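Local coordinates for protein putative sugar kinase PH1459 (Pyrococcus horikoshii, PDB 3EWM) that is an uncharacterized sugar kinase of the PfkB family that binds ATP and probably phosphorylates a sugar, perhaps fructose, at residues Asn111-Asp116 with Arg137-Glu142; Ser209-Ile214 with Leu263-Leu268. All coordinates share one frame; numbering follows the deposited sequence.

Contact 1. Residues Asn111-Asp116 with Arg137-Glu142; sequences NMTLND and RNPSRE
Ser-140 OG accepts a hydrogen bond from Met-112 N at 2.9 Å with an N-H...O angle of 160°. Its second partner is Tyr-109 O, to which its own hydroxyl is hydrogen-bonded, so this buried oxygen serves as both acceptor and donor. The selenomethionine side chain of Met-112 lies along the same oxygen with its CB and CE. Its CB approaches Ser-140 OG to 3.3 Å, and a bend at chi3 (-87°) turns CE back to 3.6 Å from Ser-140 OG. Beside this bond Pro-139, which follows a cis peptide, presents its ring to the loop: Pro-139 CB packs 3.4 Å from Met-112 O, while CG of the same ring meets Asn-111 OD1 at 3.5 Å. The other amide atom of Asn-111, ND2, bonds to Asp-82. The carbonyl oxygens of Met-112 and Pro-139 are not bonded to each other, but both lie within hydrogen-bonding reach of Thr-143 OG1, whose single proton can serve only one of them at a time. Farther along the loop, Asp-116 OD2 accepts from Thr-113 N at 2.8 Å and forms a salt bridge with Lys-55. The contact thus fastens the loop after strand 100-103, on its way from the smaller sheet to helix 119-124, to the start of helix 140-151 in the ribokinase-like fold of the PfkB family.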
ATOM      1  N   ASN A 111      -8.338  11.583   2.982  1.00  9.76           N
ATOM      2  CA  ASN A 111      -7.893  12.970   3.098  1.00 10.73           C
ATOM      3  C   ASN A 111      -8.797  13.999   2.378  1.00 11.76           C
ATOM      4  O   ASN A 111      -8.319  15.041   1.922  1.00 11.17           O
ATOM      5  CB  ASN A 111      -6.463  13.072   2.546  1.00 10.43           C
ATOM      6  CG  ASN A 111      -5.695  14.251   3.106  1.00 11.50           C
ATOM      7  OD1 ASN A 111      -5.899  14.659   4.256  1.00 10.47           O
ATOM      8  ND2 ASN A 111      -4.770  14.778   2.310  1.00 10.54           N
HETATM    9  N   MSE A 112     -10.098  13.717   2.270  1.00 12.26           N
HETATM   10  CA  MSE A 112     -11.012  14.639   1.602  1.00 15.06           C
HETATM   11  C   MSE A 112     -11.401  15.786   2.507  1.00 12.97           C
HETATM   12  O   MSE A 112     -11.735  15.588   3.666  1.00 10.96           O
HETATM   13  CB  MSE A 112     -12.269  13.915   1.119  1.00 13.92           C
HETATM   14  CG  MSE A 112     -12.018  13.116  -0.136  1.00 16.78           C
HETATM   15 SE   MSE A 112     -13.673  12.420  -0.875  1.00 27.19          SE
HETATM   16  CE  MSE A 112     -13.638  10.847   0.166  1.00 14.36           C
ATOM     17  N   THR A 113     -11.337  16.993   1.974  1.00 13.29           N
ATOM     18  CA  THR A 113     -11.828  18.151   2.699  1.00 13.02           C
ATOM     19  C   THR A 113     -12.989  18.706   1.899  1.00 12.78           C
ATOM     20  O   THR A 113     -13.245  18.280   0.762  1.00 12.58           O
ATOM     21  CB  THR A 113     -10.723  19.226   2.880  1.00 13.82           C
ATOM     22  OG1 THR A 113     -10.233  19.601   1.594  1.00 14.30           O
ATOM     23  CG2 THR A 113      -9.553  18.682   3.713  1.00 14.91           C
ATOM     24  N   LEU A 114     -13.694  19.668   2.471  1.00 12.47           N
ATOM     25  CA  LEU A 114     -14.838  20.259   1.791  1.00 12.54           C
ATOM     26  C   LEU A 114     -14.503  20.856   0.427  1.00 12.84           C
ATOM     27  O   LEU A 114     -15.322  20.809  -0.473  1.00 10.89           O
ATOM     28  CB  LEU A 114     -15.498  21.296   2.675  1.00 12.48           C
ATOM     29  CG  LEU A 114     -16.221  20.657   3.851  1.00 13.14           C
ATOM     30  CD1 LEU A 114     -16.548  21.718   4.894  1.00 11.90           C
ATOM     31  CD2 LEU A 114     -17.485  19.927   3.380  1.00 13.80           C
ATOM     32  N   ASN A 115     -13.293  21.393   0.292  1.00 13.55           N
ATOM     33  CA  ASN A 115     -12.809  21.915  -0.986  1.00 15.57           C
ATOM     34  C   ASN A 115     -12.739  20.861  -2.079  1.00 15.23           C
ATOM     35  O   ASN A 115     -12.808  21.207  -3.246  1.00 16.29           O
ATOM     36  CB  ASN A 115     -11.417  22.511  -0.819  1.00 17.12           C
ATOM     37  CG  ASN A 115     -11.306  23.349   0.398  1.00 21.32           C
ATOM     38  OD1 ASN A 115     -10.786  22.897   1.428  1.00 29.07           O
ATOM     39  ND2 ASN A 115     -11.827  24.562   0.326  1.00 23.32           N
ATOM     40  N   ASP A 116     -12.596  19.586  -1.694  1.00 14.10           N
ATOM     41  CA  ASP A 116     -12.452  18.480  -2.641  1.00 13.84           C
ATOM     42  C   ASP A 116     -13.785  18.017  -3.218  1.00 14.07           C
ATOM     43  O   ASP A 116     -13.825  17.188  -4.132  1.00 14.60           O
ATOM     44  CB  ASP A 116     -11.745  17.282  -1.989  1.00 13.55           C
ATOM     45  CG  ASP A 116     -10.341  17.611  -1.516  1.00 12.69           C
ATOM     46  OD1 ASP A 116      -9.656  18.411  -2.189  1.00 10.87           O
ATOM     47  OD2 ASP A 116      -9.927  17.067  -0.468  1.00 12.60           O
ATOM     48  N   ARG A 137     -11.665   7.450   8.997  1.00  9.57           N
ATOM     49  CA  ARG A 137     -10.620   8.416   9.266  1.00  9.92           C
ATOM     50  C   ARG A 137     -11.055   9.813   8.889  1.00 10.21           C
ATOM     51  O   ARG A 137     -11.791  10.003   7.936  1.00  9.47           O
ATOM     52  CB  ARG A 137      -9.349   8.096   8.474  1.00  9.77           C
ATOM     53  CG  ARG A 137      -8.748   6.735   8.737  1.00 10.48           C
ATOM     54  CD  ARG A 137      -8.046   6.689  10.099  1.00 10.47           C
ATOM     55  NE  ARG A 137      -7.441   5.377  10.296  1.00 13.21           N
ATOM     56  CZ  ARG A 137      -8.095   4.296  10.714  1.00 14.93           C
ATOM     57  NH1 ARG A 137      -9.389   4.352  11.018  1.00 16.82           N
ATOM     58  NH2 ARG A 137      -7.449   3.146  10.836  1.00 15.67           N
ATOM     59  N   ASN A 138     -10.547  10.780   9.641  1.00  9.96           N
ATOM     60  CA  ASN A 138     -10.643  12.162   9.255  1.00 10.52           C
ATOM     61  C   ASN A 138      -9.466  12.498   8.345  1.00 10.10           C
ATOM     62  O   ASN A 138      -8.484  11.767   8.341  1.00 11.33           O
ATOM     63  CB  ASN A 138     -10.648  13.044  10.500  1.00 10.30           C
ATOM     64  CG  ASN A 138     -12.028  13.209  11.098  1.00 12.43           C
ATOM     65  OD1 ASN A 138     -12.179  13.272  12.320  1.00 17.70           O
ATOM     66  ND2 ASN A 138     -13.036  13.328  10.252  1.00 10.41           N
ATOM     67  N   PRO A 139      -9.559  13.589   7.562  1.00 10.37           N
ATOM     68  CA  PRO A 139     -10.691  14.512   7.424  1.00  9.84           C
ATOM     69  C   PRO A 139     -11.887  13.960   6.654  1.00  9.64           C
ATOM     70  O   PRO A 139     -12.938  14.590   6.669  1.00  9.06           O
ATOM     71  CB  PRO A 139     -10.091  15.689   6.638  1.00 10.52           C
ATOM     72  CG  PRO A 139      -9.013  15.047   5.830  1.00  9.61           C
ATOM     73  CD  PRO A 139      -8.411  14.027   6.744  1.00  9.91           C
ATOM     74  N   SER A 140     -11.742  12.809   5.998  1.00  8.96           N
ATOM     75  CA  SER A 140     -12.799  12.323   5.112  1.00  9.77           C
ATOM     76  C   SER A 140     -14.117  12.076   5.850  1.00 10.16           C
ATOM     77  O   SER A 140     -15.188  12.436   5.346  1.00 11.13           O
ATOM     78  CB  SER A 140     -12.369  11.066   4.370  1.00  9.26           C
ATOM     79  OG  SER A 140     -11.736  11.433   3.159  1.00 10.16           O
ATOM     80  N   ARG A 141     -14.030  11.480   7.035  1.00 10.54           N
ATOM     81  CA  ARG A 141     -15.210  11.264   7.852  1.00 11.38           C
ATOM     82  C   ARG A 141     -16.033  12.540   8.023  1.00 10.89           C
ATOM     83  O   ARG A 141     -17.201  12.580   7.671  1.00 10.10           O
ATOM     84  CB  ARG A 141     -14.845  10.683   9.209  1.00 12.33           C
ATOM     85  CG  ARG A 141     -16.010  10.710  10.168  1.00 14.70           C
ATOM     86  CD  ARG A 141     -15.837   9.641  11.199  1.00 20.91           C
ATOM     87  NE  ARG A 141     -15.100  10.106  12.350  1.00 22.20           N
ATOM     88  CZ  ARG A 141     -14.005   9.545  12.851  1.00 22.61           C
ATOM     89  NH1 ARG A 141     -13.456   8.473  12.298  1.00 21.57           N
ATOM     90  NH2 ARG A 141     -13.457  10.078  13.933  1.00 19.86           N
ATOM     91  N   GLU A 142     -15.416  13.591   8.539  1.00 11.36           N
ATOM     92  CA  GLU A 142     -16.148  14.823   8.775  1.00 11.78           C
ATOM     93  C   GLU A 142     -16.668  15.434   7.480  1.00 11.38           C
ATOM     94  O   GLU A 142     -17.792  15.910   7.436  1.00 10.87           O
ATOM     95  CB  GLU A 142     -15.322  15.806   9.621  1.00 12.95           C
ATOM     96  CG  GLU A 142     -15.387  15.393  11.071  1.00 15.11           C
ATOM     97  CD  GLU A 142     -14.437  16.127  11.984  1.00 19.70           C
ATOM     98  OE1 GLU A 142     -14.411  15.718  13.167  1.00 22.67           O
ATOM     99  OE2 GLU A 142     -13.732  17.070  11.539  1.00 18.34           O
TER

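Contact 2. Residues Ser209-Ile214 with Leu263-Leu268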
ATOM      1  N   SER A 209     -34.789   5.446   6.585  1.00 18.11           N
ATOM      2  CA  SER A 209     -36.085   6.098   6.794  1.00 19.28           C
ATOM      3  C   SER A 209     -37.119   5.630   5.754  1.00 20.52           C
ATOM      4  O   SER A 209     -38.327   5.544   6.032  1.00 20.24           O
ATOM      5  CB  SER A 209     -35.910   7.620   6.773  1.00 19.26           C
ATOM      6  OG  SER A 209     -35.541   8.049   5.487  1.00 18.77           O
HETATM    7  N   MSE A 210     -36.628   5.290   4.566  1.00 21.45           N
HETATM    8  CA  MSE A 210     -37.479   4.895   3.461  1.00 24.81           C
HETATM    9  C   MSE A 210     -37.432   3.391   3.207  1.00 21.93           C
HETATM   10  O   MSE A 210     -38.450   2.780   2.861  1.00 21.64           O
HETATM   11  CB  MSE A 210     -37.060   5.652   2.206  1.00 24.06           C
HETATM   12  CG  MSE A 210     -37.299   4.924   0.895  1.00 27.95           C
HETATM   13 SE   MSE A 210     -36.811   5.956  -0.695  1.00 37.79          SE
HETATM   14  CE  MSE A 210     -38.258   7.274  -0.653  1.00 34.63           C
ATOM     15  N   LEU A 211     -36.245   2.801   3.358  1.00 20.18           N
ATOM     16  CA  LEU A 211     -36.041   1.402   2.994  1.00 17.97           C
ATOM     17  C   LEU A 211     -34.803   0.803   3.629  1.00 16.75           C
ATOM     18  O   LEU A 211     -33.745   1.429   3.707  1.00 16.43           O
ATOM     19  CB  LEU A 211     -35.947   1.258   1.468  1.00 18.13           C
ATOM     20  CG  LEU A 211     -35.702  -0.150   0.930  1.00 19.30           C
ATOM     21  CD1 LEU A 211     -36.991  -0.944   1.003  1.00 20.16           C
ATOM     22  CD2 LEU A 211     -35.160  -0.108  -0.488  1.00 19.93           C
ATOM     23  N   THR A 212     -34.934  -0.436   4.070  1.00 15.31           N
ATOM     24  CA  THR A 212     -33.799  -1.148   4.615  1.00 14.33           C
ATOM     25  C   THR A 212     -33.639  -2.437   3.833  1.00 14.17           C
ATOM     26  O   THR A 212     -34.614  -3.166   3.624  1.00 14.37           O
ATOM     27  CB  THR A 212     -34.016  -1.459   6.107  1.00 13.53           C
ATOM     28  OG1 THR A 212     -34.376  -0.252   6.777  1.00 14.54           O
ATOM     29  CG2 THR A 212     -32.764  -2.008   6.727  1.00 12.24           C
ATOM     30  N   ALA A 213     -32.410  -2.706   3.400  1.00 13.80           N
ATOM     31  CA  ALA A 213     -32.092  -3.947   2.726  1.00 13.57           C
ATOM     32  C   ALA A 213     -31.171  -4.702   3.645  1.00 13.29           C
ATOM     33  O   ALA A 213     -30.085  -4.222   3.974  1.00 12.42           O
ATOM     34  CB  ALA A 213     -31.429  -3.688   1.383  1.00 13.36           C
ATOM     35  N   ILE A 214     -31.627  -5.864   4.105  1.00 12.68           N
ATOM     36  CA  ILE A 214     -30.812  -6.677   4.984  1.00 13.04           C
ATOM     37  C   ILE A 214     -30.358  -7.879   4.188  1.00 13.31           C
ATOM     38  O   ILE A 214     -31.183  -8.665   3.724  1.00 12.87           O
ATOM     39  CB  ILE A 214     -31.558  -7.128   6.290  1.00 12.54           C
ATOM     40  CG1 ILE A 214     -31.991  -5.927   7.150  1.00 13.51           C
ATOM     41  CG2 ILE A 214     -30.672  -8.047   7.124  1.00 12.27           C
ATOM     42  CD1 ILE A 214     -30.913  -4.872   7.418  1.00 15.93           C
ATOM     43  N   LEU A 263     -41.761   2.916  -4.295  1.00 24.54           N
ATOM     44  CA  LEU A 263     -40.936   1.915  -3.667  1.00 23.40           C
ATOM     45  C   LEU A 263     -41.673   0.585  -3.698  1.00 21.96           C
ATOM     46  O   LEU A 263     -42.156   0.116  -2.668  1.00 21.86           O
ATOM     47  CB  LEU A 263     -40.687   2.323  -2.227  1.00 23.65           C
ATOM     48  CG  LEU A 263     -39.304   2.283  -1.607  1.00 24.54           C
ATOM     49  CD1 LEU A 263     -38.196   2.537  -2.627  1.00 26.86           C
ATOM     50  CD2 LEU A 263     -39.299   3.363  -0.578  1.00 24.81           C
ATOM     51  N   ASP A 264     -41.774  -0.014  -4.880  1.00 20.59           N
ATOM     52  CA  ASP A 264     -42.430  -1.303  -4.993  1.00 18.72           C
ATOM     53  C   ASP A 264     -41.453  -2.410  -4.591  1.00 18.23           C
ATOM     54  O   ASP A 264     -40.588  -2.776  -5.378  1.00 17.49           O
ATOM     55  CB  ASP A 264     -42.950  -1.519  -6.412  1.00 18.09           C
ATOM     56  CG  ASP A 264     -43.748  -2.812  -6.554  1.00 18.35           C
ATOM     57  OD1 ASP A 264     -43.258  -3.875  -6.100  1.00 18.57           O
ATOM     58  OD2 ASP A 264     -44.859  -2.775  -7.126  1.00 16.91           O
ATOM     59  N   LEU A 265     -41.621  -2.958  -3.387  1.00 17.73           N
ATOM     60  CA  LEU A 265     -40.633  -3.882  -2.802  1.00 17.48           C
ATOM     61  C   LEU A 265     -40.441  -5.181  -3.576  1.00 16.95           C
ATOM     62  O   LEU A 265     -39.314  -5.674  -3.709  1.00 15.61           O
ATOM     63  CB  LEU A 265     -40.931  -4.168  -1.322  1.00 17.57           C
ATOM     64  CG  LEU A 265     -40.852  -2.974  -0.354  1.00 18.89           C
ATOM     65  CD1 LEU A 265     -40.937  -3.420   1.095  1.00 17.95           C
ATOM     66  CD2 LEU A 265     -39.613  -2.136  -0.566  1.00 19.09           C
ATOM     67  N   LEU A 266     -41.542  -5.728  -4.083  1.00 16.22           N
ATOM     68  CA  LEU A 266     -41.499  -6.911  -4.943  1.00 16.17           C
ATOM     69  C   LEU A 266     -40.730  -6.697  -6.248  1.00 15.73           C
ATOM     70  O   LEU A 266     -39.869  -7.497  -6.591  1.00 15.46           O
ATOM     71  CB  LEU A 266     -42.920  -7.422  -5.219  1.00 16.50           C
ATOM     72  CG  LEU A 266     -43.596  -8.072  -4.006  1.00 17.81           C
ATOM     73  CD1 LEU A 266     -44.977  -8.547  -4.396  1.00 18.80           C
ATOM     74  CD2 LEU A 266     -42.748  -9.255  -3.482  1.00 19.85           C
ATOM     75  N   LYS A 267     -41.020  -5.605  -6.952  1.00 15.13           N
ATOM     76  CA  LYS A 267     -40.350  -5.316  -8.223  1.00 15.32           C
ATOM     77  C   LYS A 267     -38.870  -5.056  -7.959  1.00 15.16           C
ATOM     78  O   LYS A 267     -37.999  -5.526  -8.694  1.00 15.05           O
ATOM     79  CB  LYS A 267     -40.980  -4.098  -8.908  1.00 15.54           C
ATOM     80  CG  LYS A 267     -42.358  -4.366  -9.505  1.00 16.34           C
ATOM     81  CD  LYS A 267     -42.962  -3.067 -10.031  1.00 17.94           C
ATOM     82  CE  LYS A 267     -44.444  -3.238 -10.356  1.00 21.23           C
ATOM     83  NZ  LYS A 267     -44.638  -4.116 -11.533  1.00 24.41           N
ATOM     84  N   LEU A 268     -38.615  -4.310  -6.896  1.00 14.58           N
ATOM     85  CA  LEU A 268     -37.271  -3.965  -6.496  1.00 15.18           C
ATOM     86  C   LEU A 268     -36.512  -5.227  -6.062  1.00 14.71           C
ATOM     87  O   LEU A 268     -35.406  -5.470  -6.521  1.00 14.50           O
ATOM     88  CB  LEU A 268     -37.355  -2.950  -5.373  1.00 15.55           C
ATOM     89  CG  LEU A 268     -36.077  -2.376  -4.797  1.00 17.26           C
ATOM     90  CD1 LEU A 268     -35.245  -1.723  -5.886  1.00 19.53           C
ATOM     91  CD2 LEU A 268     -36.524  -1.358  -3.727  1.00 20.16           C
TER
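This is an apolar strand-to-helix contact in the large alpha/beta domain of the ribokinase-like fold, where strand 211-215 of the main sheet meets the chain entering helix 265-279. No hydrogen bond joins the two segments, and the packing centres on Leu-211, a buried side chain whose CB points at the helix segment. Its CG stands anti to the backbone N (chi1 179°), which carries the side chain out from the strand, and the two methyls at its end go to different partners. CD2 of Leu-211 meets CD2 of Leu-268 tip to tip at 3.7 Å. The other branch is packed tightly: Leu-211 CD1 lies only 3.3 Å from Leu-265 CD2, as these side chains slide past one another in opposite directions. Leu-263 borders the cluster on the side of Met-210, whose selenomethionine side chain it crosses; the modelled spacing there is too short to be reliable, and the placement of Leu-263 CD2 is therefore doubtful. Helix 245-259 adds to the core, with Ile-257 against both Leu-211 and Leu-263 and Leu-253 against Leu-268. Lys-225 of the neighbouring antiparallel strand lies against Leu-263 and Leu-265 and bonds through NZ to Met-210 O. The side chain of Leu-211 is about 8 Å from that of Lys-190, an ATP-binding residue, so the cluster lies near the nucleotide site. The helix itself is N-capped by Asp-264, whose OD1 accepts from Lys-267 N at 3.0 Å, the N-H arriving from above the carboxylate plane.

From the N terminus, the chain first builds part of the main sheet and the smaller four-stranded sheet. It then leaves strand 100-103 through residues 111-116, and contact 1 closes a loop of 20 intervening residues that contains helix 119-124 and strand 127-131. Contact 2 opens only after this loop is complete, so the two lie in series and neither nest nor cross. Its 48 intervening residues include strands 220-225 and 228-233 and helix 245-259. The centres of contact 1 and contact 2 are about 31 Å apart, and they do not touch. Contact 1 fastens the return from the smaller sheet, whereas contact 2 joins strand 211-215, near the ATP-binding residues, to the start of helix 265-279.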